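PDB 2WZP: lactococcal phage P2 ORF15 from Lactococcus phage p2, which serves as the distal tail (Dit) protein of the phage baseplate, probably forming the central hub that links the tail tube to the host-adhesion machinery. Local coordinates for residues V131-K142 and E154-Y165. Residues are numbered along the deposited sequence; the frame is centred on the assembly and turned at random.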
loop_
_atom_site.group_PDB
_atom_site.type_symbol
_atom_site.label_atom_id
_atom_site.label_comp_id
_atom_site.label_asym_id
_atom_site.label_seq_id
_atom_site.Cartn_x
_atom_site.Cartn_y
_atom_site.Cartn_z
ATOM N N VAL M 131 -37.488 12.342 12.058
ATOM C CA VAL M 131 -36.797 12.480 13.346
ATOM C C VAL M 131 -35.727 13.584 13.365
ATOM O O VAL M 131 -35.385 14.140 12.318
ATOM C CB VAL M 131 -36.274 11.134 13.892
ATOM C CG1 VAL M 131 -37.406 10.097 13.990
ATOM C CG2 VAL M 131 -35.133 10.623 13.033
ATOM N N TYR M 132 -35.256 13.944 14.581
ATOM C CA TYR M 132 -34.318 15.029 14.768
ATOM C C TYR M 132 -33.148 14.638 15.641
ATOM O O TYR M 132 -33.252 13.726 16.462
ATOM C CB TYR M 132 -35.051 16.230 15.374
ATOM C CG TYR M 132 -36.243 16.667 14.553
ATOM C CD1 TYR M 132 -36.107 17.606 13.536
ATOM C CD2 TYR M 132 -37.517 16.137 14.791
ATOM C CE1 TYR M 132 -37.200 18.007 12.769
ATOM C CE2 TYR M 132 -38.607 16.499 14.000
ATOM C CZ TYR M 132 -38.445 17.444 12.996
ATOM O OH TYR M 132 -39.506 17.872 12.226
ATOM N N ALA M 133 -32.028 15.358 15.468
ATOM C CA ALA M 133 -30.835 15.188 16.279
ATOM C C ALA M 133 -30.282 16.550 16.584
ATOM O O ALA M 133 -30.029 17.306 15.654
ATOM C CB ALA M 133 -29.783 14.347 15.542
ATOM N N ASP M 134 -30.131 16.901 17.871
ATOM C CA ASP M 134 -29.481 18.157 18.285
ATOM C C ASP M 134 -27.996 17.874 18.248
ATOM O O ASP M 134 -27.525 16.922 18.887
ATOM C CB ASP M 134 -29.897 18.599 19.694
ATOM C CG ASP M 134 -31.348 18.962 19.813
ATOM O OD1 ASP M 134 -31.989 19.237 18.750
ATOM O OD2 ASP M 134 -31.846 19.025 20.962
ATOM N N LEU M 135 -27.278 18.663 17.437
ATOM C CA LEU M 135 -25.846 18.519 17.179
ATOM C C LEU M 135 -25.059 19.789 17.498
ATOM O O LEU M 135 -25.601 20.899 17.505
ATOM C CB LEU M 135 -25.668 18.230 15.672
ATOM C CG LEU M 135 -26.396 17.033 15.066
ATOM C CD1 LEU M 135 -26.182 16.988 13.575
ATOM C CD2 LEU M 135 -25.919 15.706 15.705
ATOM N N ALA M 136 -23.762 19.628 17.692
ATOM C CA ALA M 136 -22.831 20.719 17.925
ATOM C C ALA M 136 -21.643 20.443 16.996
ATOM O O ALA M 136 -21.144 19.318 16.943
ATOM C CB ALA M 136 -22.388 20.722 19.370
ATOM N N LEU M 137 -21.238 21.453 16.219
ATOM C CA LEU M 137 -20.120 21.368 15.309
ATOM C C LEU M 137 -18.869 20.938 16.108
ATOM O O LEU M 137 -18.613 21.467 17.202
ATOM C CB LEU M 137 -19.947 22.759 14.689
ATOM C CG LEU M 137 -18.951 23.002 13.531
ATOM C CD1 LEU M 137 -17.541 23.235 13.992
ATOM C CD2 LEU M 137 -19.165 22.143 12.357
ATOM N N ALA M 138 -18.137 19.935 15.583
ATOM C CA ALA M 138 -16.901 19.416 16.170
ATOM C C ALA M 138 -15.724 19.901 15.317
ATOM O O ALA M 138 -14.683 20.287 15.858
ATOM C CB ALA M 138 -16.937 17.906 16.240
ATOM N N ASP M 139 -15.904 19.932 13.988
ATOM C CA ASP M 139 -14.922 20.436 13.046
ATOM C C ASP M 139 -15.504 20.647 11.667
ATOM O O ASP M 139 -16.504 20.044 11.300
ATOM C CB ASP M 139 -13.640 19.559 12.987
ATOM C CG ASP M 139 -13.885 18.103 12.688
ATOM O OD1 ASP M 139 -13.643 17.260 13.591
ATOM O OD2 ASP M 139 -14.349 17.800 11.567
ATOM N N VAL M 140 -14.863 21.533 10.910
ATOM C CA VAL M 140 -15.181 21.868 9.534
ATOM C C VAL M 140 -13.857 22.200 8.849
ATOM O O VAL M 140 -12.995 22.825 9.471
ATOM C CB VAL M 140 -16.258 22.965 9.378
ATOM C CG1 VAL M 140 -15.779 24.324 9.877
ATOM C CG2 VAL M 140 -16.761 23.046 7.934
ATOM N N THR M 141 -13.662 21.705 7.619
ATOM C CA THR M 141 -12.466 21.997 6.834
ATOM C C THR M 141 -12.792 23.072 5.820
ATOM O O THR M 141 -13.960 23.231 5.454
ATOM C CB THR M 141 -11.933 20.729 6.109
ATOM O OG1 THR M 141 -12.856 20.321 5.093
ATOM C CG2 THR M 141 -11.644 19.578 7.057
ATOM N N LYS M 142 -11.772 23.796 5.359
ATOM C CA LYS M 142 -11.889 24.778 4.276
ATOM C C LYS M 142 -10.613 24.734 3.496
ATOM O O LYS M 142 -9.546 24.958 4.063
ATOM C CB LYS M 142 -12.227 26.202 4.746
ATOM C CG LYS M 142 -12.569 27.102 3.567
ATOM C CD LYS M 142 -12.808 28.541 3.926
ATOM C CE LYS M 142 -13.370 29.250 2.711
ATOM N NZ LYS M 142 -13.312 30.720 2.841
ATOM N N GLU M 154 -15.820 19.633 1.152
ATOM C CA GLU M 154 -15.215 19.637 2.487
ATOM C C GLU M 154 -15.761 18.525 3.391
ATOM O O GLU M 154 -16.578 17.706 2.948
ATOM C CB GLU M 154 -15.422 21.031 3.144
ATOM C CG GLU M 154 -14.871 22.227 2.373
ATOM C CD GLU M 154 -13.407 22.232 1.934
ATOM O OE1 GLU M 154 -13.091 22.973 0.979
ATOM O OE2 GLU M 154 -12.579 21.498 2.521
ATOM N N LYS M 155 -15.319 18.512 4.659
ATOM C CA LYS M 155 -15.777 17.560 5.673
ATOM C C LYS M 155 -16.299 18.318 6.881
ATOM O O LYS M 155 -15.625 19.228 7.366
ATOM C CB LYS M 155 -14.641 16.625 6.120
ATOM C CG LYS M 155 -14.072 15.772 5.012
ATOM C CD LYS M 155 -14.942 14.616 4.516
ATOM C CE LYS M 155 -14.010 13.685 3.757
ATOM N NZ LYS M 155 -13.112 12.881 4.652
ATOM N N ILE M 156 -17.511 17.974 7.348
ATOM C CA ILE M 156 -18.119 18.566 8.537
ATOM C C ILE M 156 -18.383 17.444 9.556
ATOM O O ILE M 156 -18.802 16.358 9.148
ATOM C CB ILE M 156 -19.353 19.443 8.199
ATOM C CG1 ILE M 156 -19.679 20.426 9.347
ATOM C CG2 ILE M 156 -20.585 18.634 7.727
ATOM C CD1 ILE M 156 -20.759 21.420 9.070
ATOM N N THR M 157 -18.051 17.670 10.842
ATOM C CA THR M 157 -18.227 16.687 11.927
ATOM C C THR M 157 -19.024 17.297 13.069
ATOM O O THR M 157 -18.752 18.424 13.499
ATOM C CB THR M 157 -16.895 16.153 12.453
ATOM O OG1 THR M 157 -16.065 15.762 11.368
ATOM C CG2 THR M 157 -17.054 15.010 13.454
ATOM N N PHE M 158 -19.977 16.515 13.583
ATOM C CA PHE M 158 -20.823 16.946 14.666
ATOM C C PHE M 158 -20.751 16.042 15.837
ATOM O O PHE M 158 -20.838 14.815 15.702
ATOM C CB PHE M 158 -22.289 16.988 14.223
ATOM C CG PHE M 158 -22.607 18.033 13.194
ATOM C CD1 PHE M 158 -22.891 19.339 13.572
ATOM C CD2 PHE M 158 -22.689 17.701 11.844
ATOM C CE1 PHE M 158 -23.206 20.307 12.614
ATOM C CE2 PHE M 158 -23.033 18.671 10.888
ATOM C CZ PHE M 158 -23.278 19.967 11.282
ATOM N N ASP M 159 -20.719 16.665 17.011
ATOM C CA ASP M 159 -20.861 15.983 18.283
ATOM C C ASP M 159 -22.367 15.839 18.489
ATOM O O ASP M 159 -23.121 16.742 18.168
ATOM C CB ASP M 159 -20.273 16.820 19.422
ATOM C CG ASP M 159 -18.790 16.627 19.656
ATOM O OD1 ASP M 159 -18.324 15.448 19.601
ATOM O OD2 ASP M 159 -18.122 17.614 20.076
ATOM N N ILE M 160 -22.788 14.705 19.017
ATOM C CA ILE M 160 -24.181 14.371 19.322
ATOM C C ILE M 160 -24.569 14.943 20.682
ATOM O O ILE M 160 -23.803 14.826 21.645
ATOM C CB ILE M 160 -24.338 12.819 19.350
ATOM C CG1 ILE M 160 -23.840 12.116 18.055
ATOM C CG2 ILE M 160 -25.746 12.377 19.774
ATOM C CD1 ILE M 160 -24.585 12.341 16.749
ATOM N N ILE M 161 -25.796 15.486 20.780
ATOM C CA ILE M 161 -26.363 15.964 22.034
ATOM C C ILE M 161 -27.540 15.096 22.305
ATOM O O ILE M 161 -27.588 14.437 23.348
ATOM C CB ILE M 161 -26.700 17.474 22.041
ATOM C CG1 ILE M 161 -25.410 18.286 21.865
ATOM C CG2 ILE M 161 -27.456 17.901 23.329
ATOM C CD1 ILE M 161 -25.591 19.501 21.090
ATOM N N THR M 162 -28.477 15.048 21.345
ATOM C CA THR M 162 -29.725 14.293 21.465
ATOM C C THR M 162 -29.971 13.601 20.161
ATOM O O THR M 162 -30.347 14.244 19.215
ATOM C CB THR M 162 -30.832 15.258 21.894
ATOM O OG1 THR M 162 -30.532 15.720 23.209
ATOM C CG2 THR M 162 -32.144 14.605 21.959
ATOM N N LYS M 163 -29.671 12.314 20.079
ATOM C CA LYS M 163 -29.842 11.631 18.815
ATOM C C LYS M 163 -31.067 10.773 18.708
ATOM O O LYS M 163 -31.213 9.768 19.373
ATOM C CB LYS M 163 -28.612 10.842 18.413
ATOM C CG LYS M 163 -28.656 10.388 17.005
ATOM C CD LYS M 163 -27.512 9.516 16.741
ATOM C CE LYS M 163 -27.812 8.510 15.714
ATOM N NZ LYS M 163 -26.895 7.393 15.886
ATOM N N TRP M 164 -31.911 11.249 17.804
ATOM C CA TRP M 164 -33.207 10.752 17.417
ATOM C C TRP M 164 -34.300 11.074 18.428
ATOM O O TRP M 164 -34.388 10.513 19.487
ATOM C CB TRP M 164 -33.163 9.307 16.985
ATOM C CG TRP M 164 -32.212 9.013 15.861
ATOM C CD1 TRP M 164 -31.616 7.840 15.619
ATOM C CD2 TRP M 164 -31.737 9.908 14.860
ATOM N NE1 TRP M 164 -30.815 7.924 14.539
ATOM C CE2 TRP M 164 -30.869 9.193 14.051
ATOM C CE3 TRP M 164 -31.960 11.248 14.574
ATOM C CZ2 TRP M 164 -30.224 9.759 12.978
ATOM C CZ3 TRP M 164 -31.325 11.802 13.514
ATOM C CH2 TRP M 164 -30.464 11.066 12.729
ATOM N N TYR M 165 -35.051 12.112 18.099
ATOM C CA TYR M 165 -36.174 12.549 18.882
ATOM C C TYR M 165 -37.245 13.096 17.968
ATOM O O TYR M 165 -37.007 13.346 16.786
ATOM C CB TYR M 165 -35.754 13.572 19.966
ATOM C CG TYR M 165 -35.444 14.977 19.495
ATOM C CD1 TYR M 165 -36.455 15.927 19.352
ATOM C CD2 TYR M 165 -34.139 15.368 19.231
ATOM C CE1 TYR M 165 -36.169 17.225 18.946
ATOM C CE2 TYR M 165 -33.841 16.660 18.819
ATOM C CZ TYR M 165 -34.854 17.593 18.693
ATOM O OH TYR M 165 -34.545 18.865 18.261
HETATM O O HOH W 1 -18.762 20.379 19.773
HETATM O O HOH W 2 -13.760 17.752 9.152
#
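Ala136 and Asp159 exchange backbone hydrogen bonds midway along two antiparallel strands, Ala136 N to Asp159 O at 3.0 Å and Asp159 N to Ala136 O at 2.7 Å. Toward either end the register slips at classic beta bulges: Ala138 N and Asp139 N both donate to Thr157 O, and Ile161 N and Thr162 N both reach Asp134 O; past the one at Asp134, Trp164 and Tyr165 face Tyr132 in a G1 bulge. The pair lies inside the antiparallel sheet of the Dit N-terminal domain, between strands 120-125 and 89-95; helix 100-115 packs against Leu137 and Val140. Asp139 and Val140 also pair antiparallel with a strand of a second subunit, extending the sheet.

Two carboxylate-hydroxyl bonds lie on the face bearing Asp134, Asp139 and Thr157. Tyr165 OH donates to Asp134 OD1 at 2.6 Å, meeting its syn side 25° out of the carboxylate plane; Thr121 also bonds OD1 and Lys320 salt-bridges OD2, fixing this buried carboxylate. Thr157 OG1 meets Asp139 OD2 at 2.7 Å. At the end of the pair Thr141 OG1, tucked between backbone N and carbonyl carbon (chi1 68°), receives Lys155 N and donates to the anti lone pair of Glu154 OE2.

On the other face, shared with Ile160, Val140 and Ile156, Leu135 puts CD1 over the Phe158 ring, 4.0 Å from its centroid, and CD2 against Ile160 CD1. Leu137 CD2 crosses to Ile156 CG1 at 3.5 Å. Lys163 CG lies over the centre of the Trp164 ring; Val131 CG2 approaches obliquely from the opposite side, near CE3. On the Asp134 side, Tyr132 CB sits over the Tyr165 ring, 3.7 Å from its centroid.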